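Local atomic coordinates of putatuve endo-xylanase (PDB entry 1O8P), a protein that probably binds xylan and related plant cell-wall polysaccharides, as a family 6 carbohydrate-binding module attached to a putative endo-xylanase. Residues Pro40-Phe45 against Tyr61-Lys66; Ser52-Ile57 against Val139-Phe144; Arg80-Asn85 against Asp113-Val118; Asn85-Gln90 against Val134-Val139. All blocks are in the same frame, centred on the assembly; numbering follows the deposited sequence.

Contact 1. Residues Pro40-Phe45 against Tyr61-Lys66; sequences PNLQIF and YSTTYK
Tyr61 and Leu42 slide past each other in opposite directions, the tyrosine ring running out as far as Leu42 N. The leucine methyl CD1 lies 3.9 Å from Tyr61 CD2 and also touches Thr63 CG2 at 4.0 Å. Leu42 CG stands anti to the backbone N (chi1 -154°), on the side of the carbonyl carbon, and CD1 at the end of the branch makes the contact. Farther out, the outer end of the ring meets Pro40 and Asn41 at a slant. Pro40 crosses it obliquely, CD lying 4.0 Å from Tyr61 CZ. The amide of Asn41 stands steeply to the phenol, the two planes 73° apart, and CB of Asn41 comes to 3.1 Å from Tyr61 OH. That hydroxyl accepts a hydrogen bond from the backbone N of Asn41 (N-to-OH 3.1 Å, N-H...O angle 152°), which ties the phenol tip to the loop. Leu42 also packs on Ile57, while Thr63 packs on Ile54 and Phe135. Without any backbone pairing between the two segments, the contact pins the loop ahead of strand 43-46 to residues 61-63, which lead into strand 62-69, part of the beta-sandwich of this family 6 carbohydrate-binding module.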
# COMPACT_ATOMS: atom_id res chain seq x y z
N PRO A 40 6.22 15.36 3.19
CA PRO A 40 6.55 16.53 2.35
C PRO A 40 7.19 16.17 1.03
O PRO A 40 6.86 16.83 0.03
CB PRO A 40 7.57 17.32 3.21
CG PRO A 40 7.97 16.37 4.35
CD PRO A 40 6.69 15.52 4.58
N ASN A 41 8.05 15.13 1.01
CA ASN A 41 8.84 14.75 -0.16
C ASN A 41 8.18 13.77 -1.10
O ASN A 41 8.71 13.53 -2.18
CB ASN A 41 10.15 14.11 0.29
CG ASN A 41 11.09 15.10 0.99
OD1 ASN A 41 10.81 16.29 1.04
ND2 ASN A 41 12.20 14.59 1.50
N LEU A 42 7.05 13.18 -0.70
CA LEU A 42 6.47 12.05 -1.40
C LEU A 42 6.24 12.44 -2.84
O LEU A 42 5.78 13.54 -3.11
CB LEU A 42 5.14 11.61 -0.76
CG LEU A 42 4.75 10.13 -0.98
CD1 LEU A 42 4.12 9.50 0.25
CD2 LEU A 42 3.78 10.07 -2.14
N GLN A 43 6.56 11.53 -3.76
CA GLN A 43 6.42 11.81 -5.22
C GLN A 43 5.96 10.62 -6.01
O GLN A 43 6.15 9.50 -5.56
CB GLN A 43 7.77 12.24 -5.79
CG GLN A 43 7.82 13.69 -6.06
CD GLN A 43 9.22 14.13 -6.15
OE1 GLN A 43 9.94 13.75 -7.09
NE2 GLN A 43 9.65 14.92 -5.17
N ILE A 44 5.44 10.84 -7.21
CA ILE A 44 5.10 9.75 -8.11
C ILE A 44 6.13 9.73 -9.23
O ILE A 44 6.42 10.77 -9.84
CB ILE A 44 3.66 9.93 -8.65
CG1 ILE A 44 2.66 10.03 -7.47
CG2 ILE A 44 3.31 8.85 -9.67
CD1 ILE A 44 1.32 10.69 -7.79
N PHE A 45 6.70 8.56 -9.48
CA PHE A 45 7.73 8.37 -10.48
C PHE A 45 7.21 7.46 -11.59
O PHE A 45 6.52 6.47 -11.32
CB PHE A 45 8.99 7.73 -9.89
CG PHE A 45 9.63 8.54 -8.80
CD1 PHE A 45 9.98 9.88 -9.03
CD2 PHE A 45 9.91 7.96 -7.56
CE1 PHE A 45 10.55 10.64 -8.05
CE2 PHE A 45 10.49 8.73 -6.56
CZ PHE A 45 10.79 10.09 -6.81
N TYR A 61 5.97 8.54 6.93
CA TYR A 61 5.07 8.84 5.77
C TYR A 61 3.89 7.87 5.68
O TYR A 61 3.93 6.78 6.24
CB TYR A 61 5.81 8.77 4.44
CG TYR A 61 6.70 9.94 4.13
CD1 TYR A 61 7.31 10.69 5.14
CD2 TYR A 61 6.95 10.27 2.79
CE1 TYR A 61 8.15 11.77 4.83
CE2 TYR A 61 7.76 11.35 2.44
CZ TYR A 61 8.36 12.10 3.46
OH TYR A 61 9.19 13.11 3.10
N SER A 62 2.85 8.28 4.96
CA SER A 62 1.63 7.51 4.91
C SER A 62 0.81 7.94 3.69
O SER A 62 0.92 9.08 3.22
CB SER A 62 0.81 7.66 6.21
OG SER A 62 0.20 8.95 6.29
N THR A 63 0.03 6.99 3.16
CA THR A 63 -0.91 7.28 2.09
C THR A 63 -2.23 6.67 2.47
O THR A 63 -2.28 5.62 3.10
CB THR A 63 -0.42 6.78 0.70
OG1 THR A 63 0.34 5.59 0.87
CG2 THR A 63 0.59 7.71 0.09
N THR A 64 -3.29 7.37 2.10
CA THR A 64 -4.62 6.97 2.46
C THR A 64 -5.41 6.74 1.19
O THR A 64 -5.35 7.57 0.28
CB THR A 64 -5.28 8.07 3.28
OG1 THR A 64 -4.59 8.20 4.53
CG2 THR A 64 -6.78 7.74 3.64
N TYR A 65 -6.16 5.64 1.18
CA TYR A 65 -6.97 5.18 0.07
C TYR A 65 -8.36 4.93 0.60
O TYR A 65 -8.63 3.93 1.28
CB TYR A 65 -6.38 3.87 -0.53
CG TYR A 65 -4.93 4.05 -0.89
CD1 TYR A 65 -3.93 3.96 0.10
CD2 TYR A 65 -4.56 4.35 -2.19
CE1 TYR A 65 -2.61 4.13 -0.22
CE2 TYR A 65 -3.23 4.53 -2.52
CZ TYR A 65 -2.26 4.42 -1.53
OH TYR A 65 -0.93 4.64 -1.82
N LYS A 66 -9.25 5.86 0.27
CA LYS A 66 -10.61 5.86 0.79
C LYS A 66 -11.51 4.93 0.02
O LYS A 66 -11.24 4.63 -1.12
CB LYS A 66 -11.16 7.30 0.74
CG LYS A 66 -10.53 8.23 1.77
CD LYS A 66 -11.22 9.59 1.73
CE LYS A 66 -12.01 9.86 3.03
NZ LYS A 66 -13.27 9.01 3.23

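Contact 2. Residues Ser52-Ile57 against Val139-Phe144; sequences SAIGYI and VNVDWF. With CA (calcium ion), chain B.
Ser52 and Asp142 meet at a metal site. The calcium ion is bound by Ser52 O at 2.4 Å and twice by Asp142, through its backbone O at 2.5 Å and through OD1 at 2.4 Å. Asp142 CG lies anti to the backbone N and beside the carbonyl carbon (chi1 -178°), a setting in which side chain and carbonyl can serve the same ion. Water 1, itself held by the N of Ser52, adds a further ligand; Gln30 and Glu32 complete the shell. The second carboxylate oxygen, OD2, forms a salt bridge with Arg80, which probably helps to fix the rotation of the group.

One step from the metal, Ile54 and Val141 form an antiparallel hydrogen-bonded pair: Ile54 N to Val141 O is 2.9 Å, and Val141 N to Ile54 O is 3.0 Å. Their side chains lie side by side and point the same way, with Phe135 packed against both. Beyond them Asn140 ND2 comes to 3.2 Å from Gly55 CA and donates to Val139 O, which lies in the amide plane while the donor sits above the carbonyl plane. Water 2 then bridges Ile57 N and Val139 O. A single bridge between short strand 52-55 and strand 140-147 thus presents two carbonyls and a carboxylate to a calcium site set within the beta-sandwich of a family 6 carbohydrate-binding module.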
# COMPACT_ATOMS: atom_id res chain seq x y z
N SER A 52 3.43 3.80 -12.90
CA SER A 52 3.98 4.74 -11.92
C SER A 52 4.07 4.11 -10.54
O SER A 52 3.39 3.13 -10.26
CB SER A 52 3.12 6.01 -11.80
OG SER A 52 2.97 6.67 -13.04
N ALA A 53 4.90 4.69 -9.67
CA ALA A 53 5.02 4.19 -8.32
C ALA A 53 5.21 5.38 -7.42
O ALA A 53 5.70 6.42 -7.83
CB ALA A 53 6.18 3.21 -8.21
N ILE A 54 4.76 5.28 -6.19
CA ILE A 54 5.15 6.30 -5.22
C ILE A 54 6.58 6.01 -4.72
O ILE A 54 7.00 4.85 -4.65
CB ILE A 54 4.09 6.43 -4.11
CG1 ILE A 54 3.90 5.07 -3.37
CG2 ILE A 54 2.75 6.95 -4.75
CD1 ILE A 54 2.93 5.08 -2.20
N GLY A 55 7.30 7.08 -4.37
CA GLY A 55 8.67 7.03 -3.86
C GLY A 55 9.00 8.33 -3.09
O GLY A 55 8.08 9.11 -2.81
N TYR A 56 10.31 8.57 -2.81
CA TYR A 56 10.83 9.62 -1.92
C TYR A 56 10.11 9.53 -0.59
O TYR A 56 9.76 10.53 0.04
CB TYR A 56 10.76 11.05 -2.50
CG TYR A 56 11.79 11.45 -3.57
CD1 TYR A 56 12.71 10.52 -4.10
CD2 TYR A 56 11.81 12.74 -4.08
CE1 TYR A 56 13.64 10.90 -5.10
CE2 TYR A 56 12.71 13.13 -5.06
CZ TYR A 56 13.63 12.22 -5.59
OH TYR A 56 14.51 12.62 -6.60
N ILE A 57 9.87 8.28 -0.16
CA ILE A 57 9.19 7.96 1.11
C ILE A 57 10.19 7.89 2.27
O ILE A 57 11.33 7.46 2.09
CB ILE A 57 8.34 6.66 0.95
CG1 ILE A 57 7.00 6.96 0.26
CG2 ILE A 57 8.16 5.90 2.28
CD1 ILE A 57 6.34 5.73 -0.32
N VAL A 139 10.90 3.16 0.47
CA VAL A 139 10.37 2.05 -0.32
C VAL A 139 9.60 2.68 -1.51
O VAL A 139 9.06 3.77 -1.40
CB VAL A 139 9.43 1.10 0.53
CG1 VAL A 139 8.17 1.86 1.06
CG2 VAL A 139 9.05 -0.25 -0.24
N ASN A 140 9.63 2.03 -2.66
CA ASN A 140 8.73 2.41 -3.76
C ASN A 140 7.58 1.42 -3.87
O ASN A 140 7.78 0.23 -3.72
CB ASN A 140 9.48 2.47 -5.08
CG ASN A 140 10.44 3.66 -5.17
OD1 ASN A 140 11.06 3.84 -6.20
ND2 ASN A 140 10.55 4.46 -4.12
N VAL A 141 6.37 1.93 -4.11
CA VAL A 141 5.18 1.11 -4.17
C VAL A 141 4.47 1.38 -5.49
O VAL A 141 4.07 2.51 -5.76
CB VAL A 141 4.23 1.35 -2.99
CG1 VAL A 141 3.16 0.20 -2.94
CG2 VAL A 141 5.00 1.48 -1.63
N ASP A 142 4.36 0.33 -6.30
CA ASP A 142 3.68 0.41 -7.60
C ASP A 142 2.18 0.26 -7.30
O ASP A 142 1.41 1.15 -7.61
CB ASP A 142 4.20 -0.71 -8.51
CG ASP A 142 3.61 -0.69 -9.87
OD1 ASP A 142 2.72 0.16 -10.19
OD2 ASP A 142 3.98 -1.52 -10.71
N TRP A 143 1.79 -0.85 -6.67
CA TRP A 143 0.39 -1.10 -6.34
C TRP A 143 0.32 -2.05 -5.19
O TRP A 143 1.34 -2.63 -4.78
CB TRP A 143 -0.41 -1.65 -7.54
CG TRP A 143 0.21 -2.79 -8.30
CD1 TRP A 143 0.77 -2.74 -9.56
CD2 TRP A 143 0.29 -4.18 -7.89
NE1 TRP A 143 1.20 -3.98 -9.95
CE2 TRP A 143 0.93 -4.89 -8.95
CE3 TRP A 143 -0.12 -4.89 -6.75
CZ2 TRP A 143 1.19 -6.29 -8.88
CZ3 TRP A 143 0.15 -6.27 -6.66
CH2 TRP A 143 0.79 -6.96 -7.73
N PHE A 144 -0.91 -2.20 -4.67
CA PHE A 144 -1.22 -3.19 -3.64
C PHE A 144 -2.60 -3.76 -3.86
O PHE A 144 -3.44 -3.16 -4.55
CB PHE A 144 -0.99 -2.64 -2.19
CG PHE A 144 -1.98 -1.60 -1.74
CD1 PHE A 144 -1.89 -0.27 -2.20
CD2 PHE A 144 -2.97 -1.91 -0.81
CE1 PHE A 144 -2.80 0.73 -1.79
CE2 PHE A 144 -3.87 -0.89 -0.39
CZ PHE A 144 -3.78 0.41 -0.88
CA CA B . 1.32 2.07 -9.94
O HOH W 1 0.93 2.49 -12.33
O HOH W 2 11.13 5.73 -1.30

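Contact 3. Residues Arg80-Asn85 against Asp113-Val118; sequences RVATQN and DTYRDV
The guanidinium of Arg80 and the ring of Tyr115 lie nearly parallel, their planes 15° apart, but do not stack centre on centre: it is Tyr115 CB that sits over the middle of one guanidinium face, 3.5 Å from Arg80 CZ. The tyrosine ring carries the methyl of Ala82 on one face. Ala82 CB stands 3.7 Å from the centroid of the Tyr115 ring and only 6° off its normal, a well-centred CH-pi contact. At the ring edge, in plane, are Arg80 C and Asp113 OD1. The guanidinium of Arg116 takes Thr114 CG2 on one face, toward the rim, and its NH1 donates to Tyr115 O.

Arg80 reaches the tyrosine on an extended chain, CG anti to the backbone N (chi1 -171°). Its aliphatic part passes Asp117, whose OD1 is 3.5 Å from Arg80 CG, yet its NH1 is committed to a salt bridge with Asp142. In the backbone, Val81 and Arg116 form an antiparallel hydrogen-bonded pair, Val81 N to Arg116 O and Arg116 N to Val81 O both 2.9 Å. Val81 CG2 meets Val118 CG2 at 3.7 Å, on the sheet face away from Arg80 and Asp117. Strand 74-82 is here flanked by strand 116-125, an edge strand of this four-stranded antiparallel sheet within the chain, and by strand 140-147, with Val81 also packing on Val141 and on Val106 of the other large sheet.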
# COMPACT_ATOMS: atom_id res chain seq x y z
N ARG A 80 3.50 -4.53 -4.65
CA ARG A 80 4.61 -4.61 -5.62
C ARG A 80 5.50 -3.48 -5.24
O ARG A 80 5.09 -2.31 -5.34
CB ARG A 80 4.14 -4.45 -7.07
CG ARG A 80 5.24 -4.76 -8.08
CD ARG A 80 4.80 -4.81 -9.55
NE ARG A 80 5.90 -5.03 -10.51
CZ ARG A 80 6.51 -4.06 -11.29
NH1 ARG A 80 6.18 -2.77 -11.20
NH2 ARG A 80 7.49 -4.40 -12.15
N VAL A 81 6.70 -3.81 -4.76
CA VAL A 81 7.54 -2.83 -4.05
C VAL A 81 9.02 -2.95 -4.49
O VAL A 81 9.46 -4.00 -4.94
CB VAL A 81 7.44 -2.98 -2.51
CG1 VAL A 81 6.04 -2.59 -1.98
CG2 VAL A 81 7.75 -4.40 -2.11
N ALA A 82 9.76 -1.86 -4.40
CA ALA A 82 11.22 -1.90 -4.60
C ALA A 82 11.86 -1.15 -3.47
O ALA A 82 11.35 -0.09 -3.08
CB ALA A 82 11.61 -1.23 -5.91
N THR A 83 12.98 -1.66 -2.95
CA THR A 83 13.77 -0.91 -1.98
C THR A 83 15.21 -1.40 -1.92
O THR A 83 15.54 -2.49 -2.41
CB THR A 83 13.08 -0.91 -0.57
OG1 THR A 83 13.79 -0.03 0.31
CG2 THR A 83 13.12 -2.29 0.11
N GLN A 84 16.07 -0.59 -1.32
CA GLN A 84 17.45 -1.00 -1.07
C GLN A 84 17.74 -1.46 0.37
O GLN A 84 18.79 -2.00 0.63
CB GLN A 84 18.38 0.17 -1.38
CG GLN A 84 18.59 0.37 -2.84
CD GLN A 84 19.64 1.40 -3.08
OE1 GLN A 84 20.57 1.53 -2.28
NE2 GLN A 84 19.54 2.11 -4.18
N ASN A 85 16.82 -1.21 1.30
CA ASN A 85 16.98 -1.62 2.70
C ASN A 85 15.65 -2.12 3.27
O ASN A 85 14.59 -1.61 2.91
CB ASN A 85 17.49 -0.46 3.55
CG ASN A 85 18.89 0.01 3.12
OD1 ASN A 85 19.02 0.88 2.26
ND2 ASN A 85 19.93 -0.57 3.71
N ASP A 113 14.39 0.20 -8.47
CA ASP A 113 13.69 -0.12 -9.72
C ASP A 113 13.71 -1.63 -10.01
O ASP A 113 13.56 -2.07 -11.14
CB ASP A 113 14.19 0.72 -10.91
CG ASP A 113 13.22 0.66 -12.12
OD1 ASP A 113 11.98 0.56 -11.92
OD2 ASP A 113 13.62 0.69 -13.32
N THR A 114 13.87 -2.42 -8.96
CA THR A 114 13.64 -3.85 -9.03
C THR A 114 12.46 -4.14 -8.14
O THR A 114 12.60 -4.11 -6.92
CB THR A 114 14.93 -4.60 -8.53
OG1 THR A 114 16.06 -4.10 -9.25
CG2 THR A 114 14.87 -6.12 -8.83
N TYR A 115 11.30 -4.37 -8.74
CA TYR A 115 10.05 -4.62 -8.00
C TYR A 115 9.81 -6.09 -7.77
O TYR A 115 10.07 -6.93 -8.64
CB TYR A 115 8.85 -3.97 -8.70
CG TYR A 115 8.89 -2.45 -8.60
CD1 TYR A 115 9.71 -1.71 -9.46
CD2 TYR A 115 8.19 -1.76 -7.60
CE1 TYR A 115 9.79 -0.33 -9.35
CE2 TYR A 115 8.27 -0.37 -7.49
CZ TYR A 115 9.06 0.33 -8.37
OH TYR A 115 9.13 1.71 -8.29
N ARG A 116 9.31 -6.38 -6.58
CA ARG A 116 8.93 -7.72 -6.18
C ARG A 116 7.56 -7.64 -5.49
O ARG A 116 7.22 -6.61 -4.89
CB ARG A 116 9.97 -8.32 -5.21
CG ARG A 116 11.30 -8.71 -5.87
CD ARG A 116 11.19 -9.38 -7.26
NE ARG A 116 12.51 -9.69 -7.81
CZ ARG A 116 12.95 -9.32 -9.01
NH1 ARG A 116 12.18 -8.63 -9.85
NH2 ARG A 116 14.18 -9.66 -9.38
N ASP A 117 6.81 -8.73 -5.58
CA ASP A 117 5.51 -8.84 -4.89
C ASP A 117 5.75 -9.38 -3.50
O ASP A 117 6.34 -10.46 -3.36
CB ASP A 117 4.58 -9.78 -5.63
CG ASP A 117 4.09 -9.19 -6.90
OD1 ASP A 117 4.48 -8.06 -7.26
OD2 ASP A 117 3.29 -9.80 -7.63
N VAL A 118 5.34 -8.62 -2.49
CA VAL A 118 5.54 -9.02 -1.10
C VAL A 118 4.18 -9.08 -0.39
O VAL A 118 3.40 -8.12 -0.43
CB VAL A 118 6.57 -8.09 -0.35
CG1 VAL A 118 6.83 -8.60 1.09
CG2 VAL A 118 7.92 -8.01 -1.12

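Contact 4. Residues Asn85-Gln90 against Val134-Val139; sequences NATTIQ and VFSGPV
Ser136 meets Thr87 and Thr88 through three hydroxyls. In Thr87 the OG1 stands anti to the backbone N (chi1 -173°), whereas Thr88 OG1 and Ser136 OG each sit between the backbone N and the carbonyl carbon (chi1 60° and 73°). With these torsions both threonine oxygens converge on the serine: Ser136 OG is hydrogen-bonded to Thr88 OG1 at 2.8 Å and to Thr87 OG1 at 3.2 Å. The methyl CG2 of Thr87 turns instead to Val139, 3.9 Å from its CB.

Next to this cluster runs regular antiparallel pairing. Gln90 and Val134 are a hydrogen-bonded pair, Gln90 N to Val134 O at 2.8 Å and Val134 N to Gln90 O at 2.9 Å, and Gln90 CB and OE1 both lie close to Val134 CB. Strands 87-93 and 128-135 are thereby joined as neighbours in one of the two large sheets of the beta-sandwich. On the opposite side of this sheet from Gln90 and Val134, Ile89 and Phe135 lie side by side, pointing the same way; Ile89 CG2 is 3.8 Å from Phe135 CE1, and the isoleucine also packs on Val81 of the other sheet.

Past Phe135, Ser136 N donates to Thr88 O at 3.3 Å. Waters supplement the direct bonds: water 5 donates to Thr88 O and Gly137 O, and water 3 joins Asn85 O to Pro138 O. Pro138 O is also hydrogen-bonded by Thr83.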
# COMPACT_ATOMS: atom_id res chain seq x y z
N ASN A 85 16.82 -1.21 1.30
CA ASN A 85 16.98 -1.62 2.70
C ASN A 85 15.65 -2.12 3.27
O ASN A 85 14.59 -1.61 2.91
CB ASN A 85 17.49 -0.46 3.55
CG ASN A 85 18.89 0.01 3.12
OD1 ASN A 85 19.02 0.88 2.26
ND2 ASN A 85 19.93 -0.57 3.71
N ALA A 86 15.74 -3.11 4.18
CA ALA A 86 14.59 -3.72 4.83
C ALA A 86 13.72 -2.69 5.52
O ALA A 86 14.20 -1.82 6.25
CB ALA A 86 15.03 -4.79 5.84
N THR A 87 12.41 -2.81 5.31
CA THR A 87 11.48 -1.83 5.83
C THR A 87 10.12 -2.48 5.94
O THR A 87 9.94 -3.66 5.60
CB THR A 87 11.54 -0.54 4.96
OG1 THR A 87 10.74 0.46 5.58
CG2 THR A 87 10.90 -0.74 3.60
N THR A 88 9.15 -1.75 6.48
CA THR A 88 7.83 -2.31 6.70
C THR A 88 6.81 -1.30 6.19
O THR A 88 7.04 -0.06 6.19
CB THR A 88 7.55 -2.54 8.20
OG1 THR A 88 7.65 -1.28 8.90
CG2 THR A 88 8.57 -3.46 8.88
N ILE A 89 5.67 -1.85 5.79
CA ILE A 89 4.49 -1.05 5.47
C ILE A 89 3.38 -1.55 6.36
O ILE A 89 3.00 -2.71 6.31
CB ILE A 89 4.11 -1.23 3.97
CG1 ILE A 89 5.33 -1.00 3.06
CG2 ILE A 89 2.85 -0.38 3.60
CD1 ILE A 89 5.17 -1.39 1.58
N GLN A 90 2.87 -0.69 7.21
CA GLN A 90 1.72 -1.01 8.00
C GLN A 90 0.47 -0.75 7.18
O GLN A 90 0.41 0.21 6.41
CB GLN A 90 1.69 -0.15 9.26
CG GLN A 90 2.70 -0.65 10.31
CD GLN A 90 2.63 0.15 11.59
OE1 GLN A 90 2.11 1.26 11.61
NE2 GLN A 90 3.14 -0.42 12.67
N VAL A 134 1.37 2.99 6.19
CA VAL A 134 2.28 3.76 7.00
C VAL A 134 3.65 3.14 6.81
O VAL A 134 3.82 1.94 6.97
CB VAL A 134 1.85 3.83 8.51
CG1 VAL A 134 2.80 4.73 9.32
CG2 VAL A 134 0.36 4.28 8.65
N PHE A 135 4.61 3.98 6.43
CA PHE A 135 5.94 3.55 6.03
C PHE A 135 7.02 3.84 7.10
O PHE A 135 6.99 4.89 7.73
CB PHE A 135 6.31 4.29 4.75
CG PHE A 135 5.36 4.04 3.62
CD1 PHE A 135 5.41 2.84 2.92
CD2 PHE A 135 4.43 4.99 3.26
CE1 PHE A 135 4.54 2.60 1.86
CE2 PHE A 135 3.54 4.77 2.22
CZ PHE A 135 3.60 3.57 1.51
N SER A 136 7.96 2.90 7.30
CA SER A 136 9.00 3.01 8.34
C SER A 136 10.37 3.34 7.74
O SER A 136 11.39 3.47 8.43
CB SER A 136 9.03 1.76 9.24
OG SER A 136 9.58 0.67 8.55
N GLY A 137 10.38 3.55 6.45
CA GLY A 137 11.62 3.79 5.76
C GLY A 137 11.37 3.87 4.27
O GLY A 137 10.25 3.67 3.80
N PRO A 138 12.41 4.22 3.53
CA PRO A 138 12.36 4.33 2.05
C PRO A 138 11.89 3.02 1.35
O PRO A 138 12.40 1.92 1.63
CB PRO A 138 13.81 4.68 1.67
CG PRO A 138 14.47 5.20 2.97
CD PRO A 138 13.72 4.60 4.10
N VAL A 139 10.90 3.16 0.47
CA VAL A 139 10.37 2.05 -0.32
C VAL A 139 9.60 2.68 -1.51
O VAL A 139 9.06 3.77 -1.40
CB VAL A 139 9.43 1.10 0.53
CG1 VAL A 139 8.17 1.86 1.06
CG2 VAL A 139 9.05 -0.25 -0.24
O HOH W 3 14.49 1.04 3.00
O HOH W 4 13.14 0.59 7.69
O HOH W 5 8.25 1.74 4.29
O HOH W 6 5.38 1.09 8.97

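In the fold
All four contacts lie in one family 6 module. Contacts 1 and 2, centres 8 Å apart, meet through the small two-stranded sheet 43-46/52-55. Contact 3, its centre 9 Å from that of contact 2, shares the four-stranded sheet with it, through neighbouring strands 74-82 and 140-147; contact 4 belongs to the other large sheet, which also holds strand 62-69 of contact 1. Contacts 1 and 3 are farthest apart, about 17 Å between centres. Along the chain, contact 1 closes before contacts 3 and 4 open; the segments of contacts 3 and 4 alternate, sharing Asn85. Contact 3 falls between the two segments of contact 2, and contact 4 runs up to the second, sharing Val139. Contact 2 holds the calcium site, while the others join parts of the sandwich.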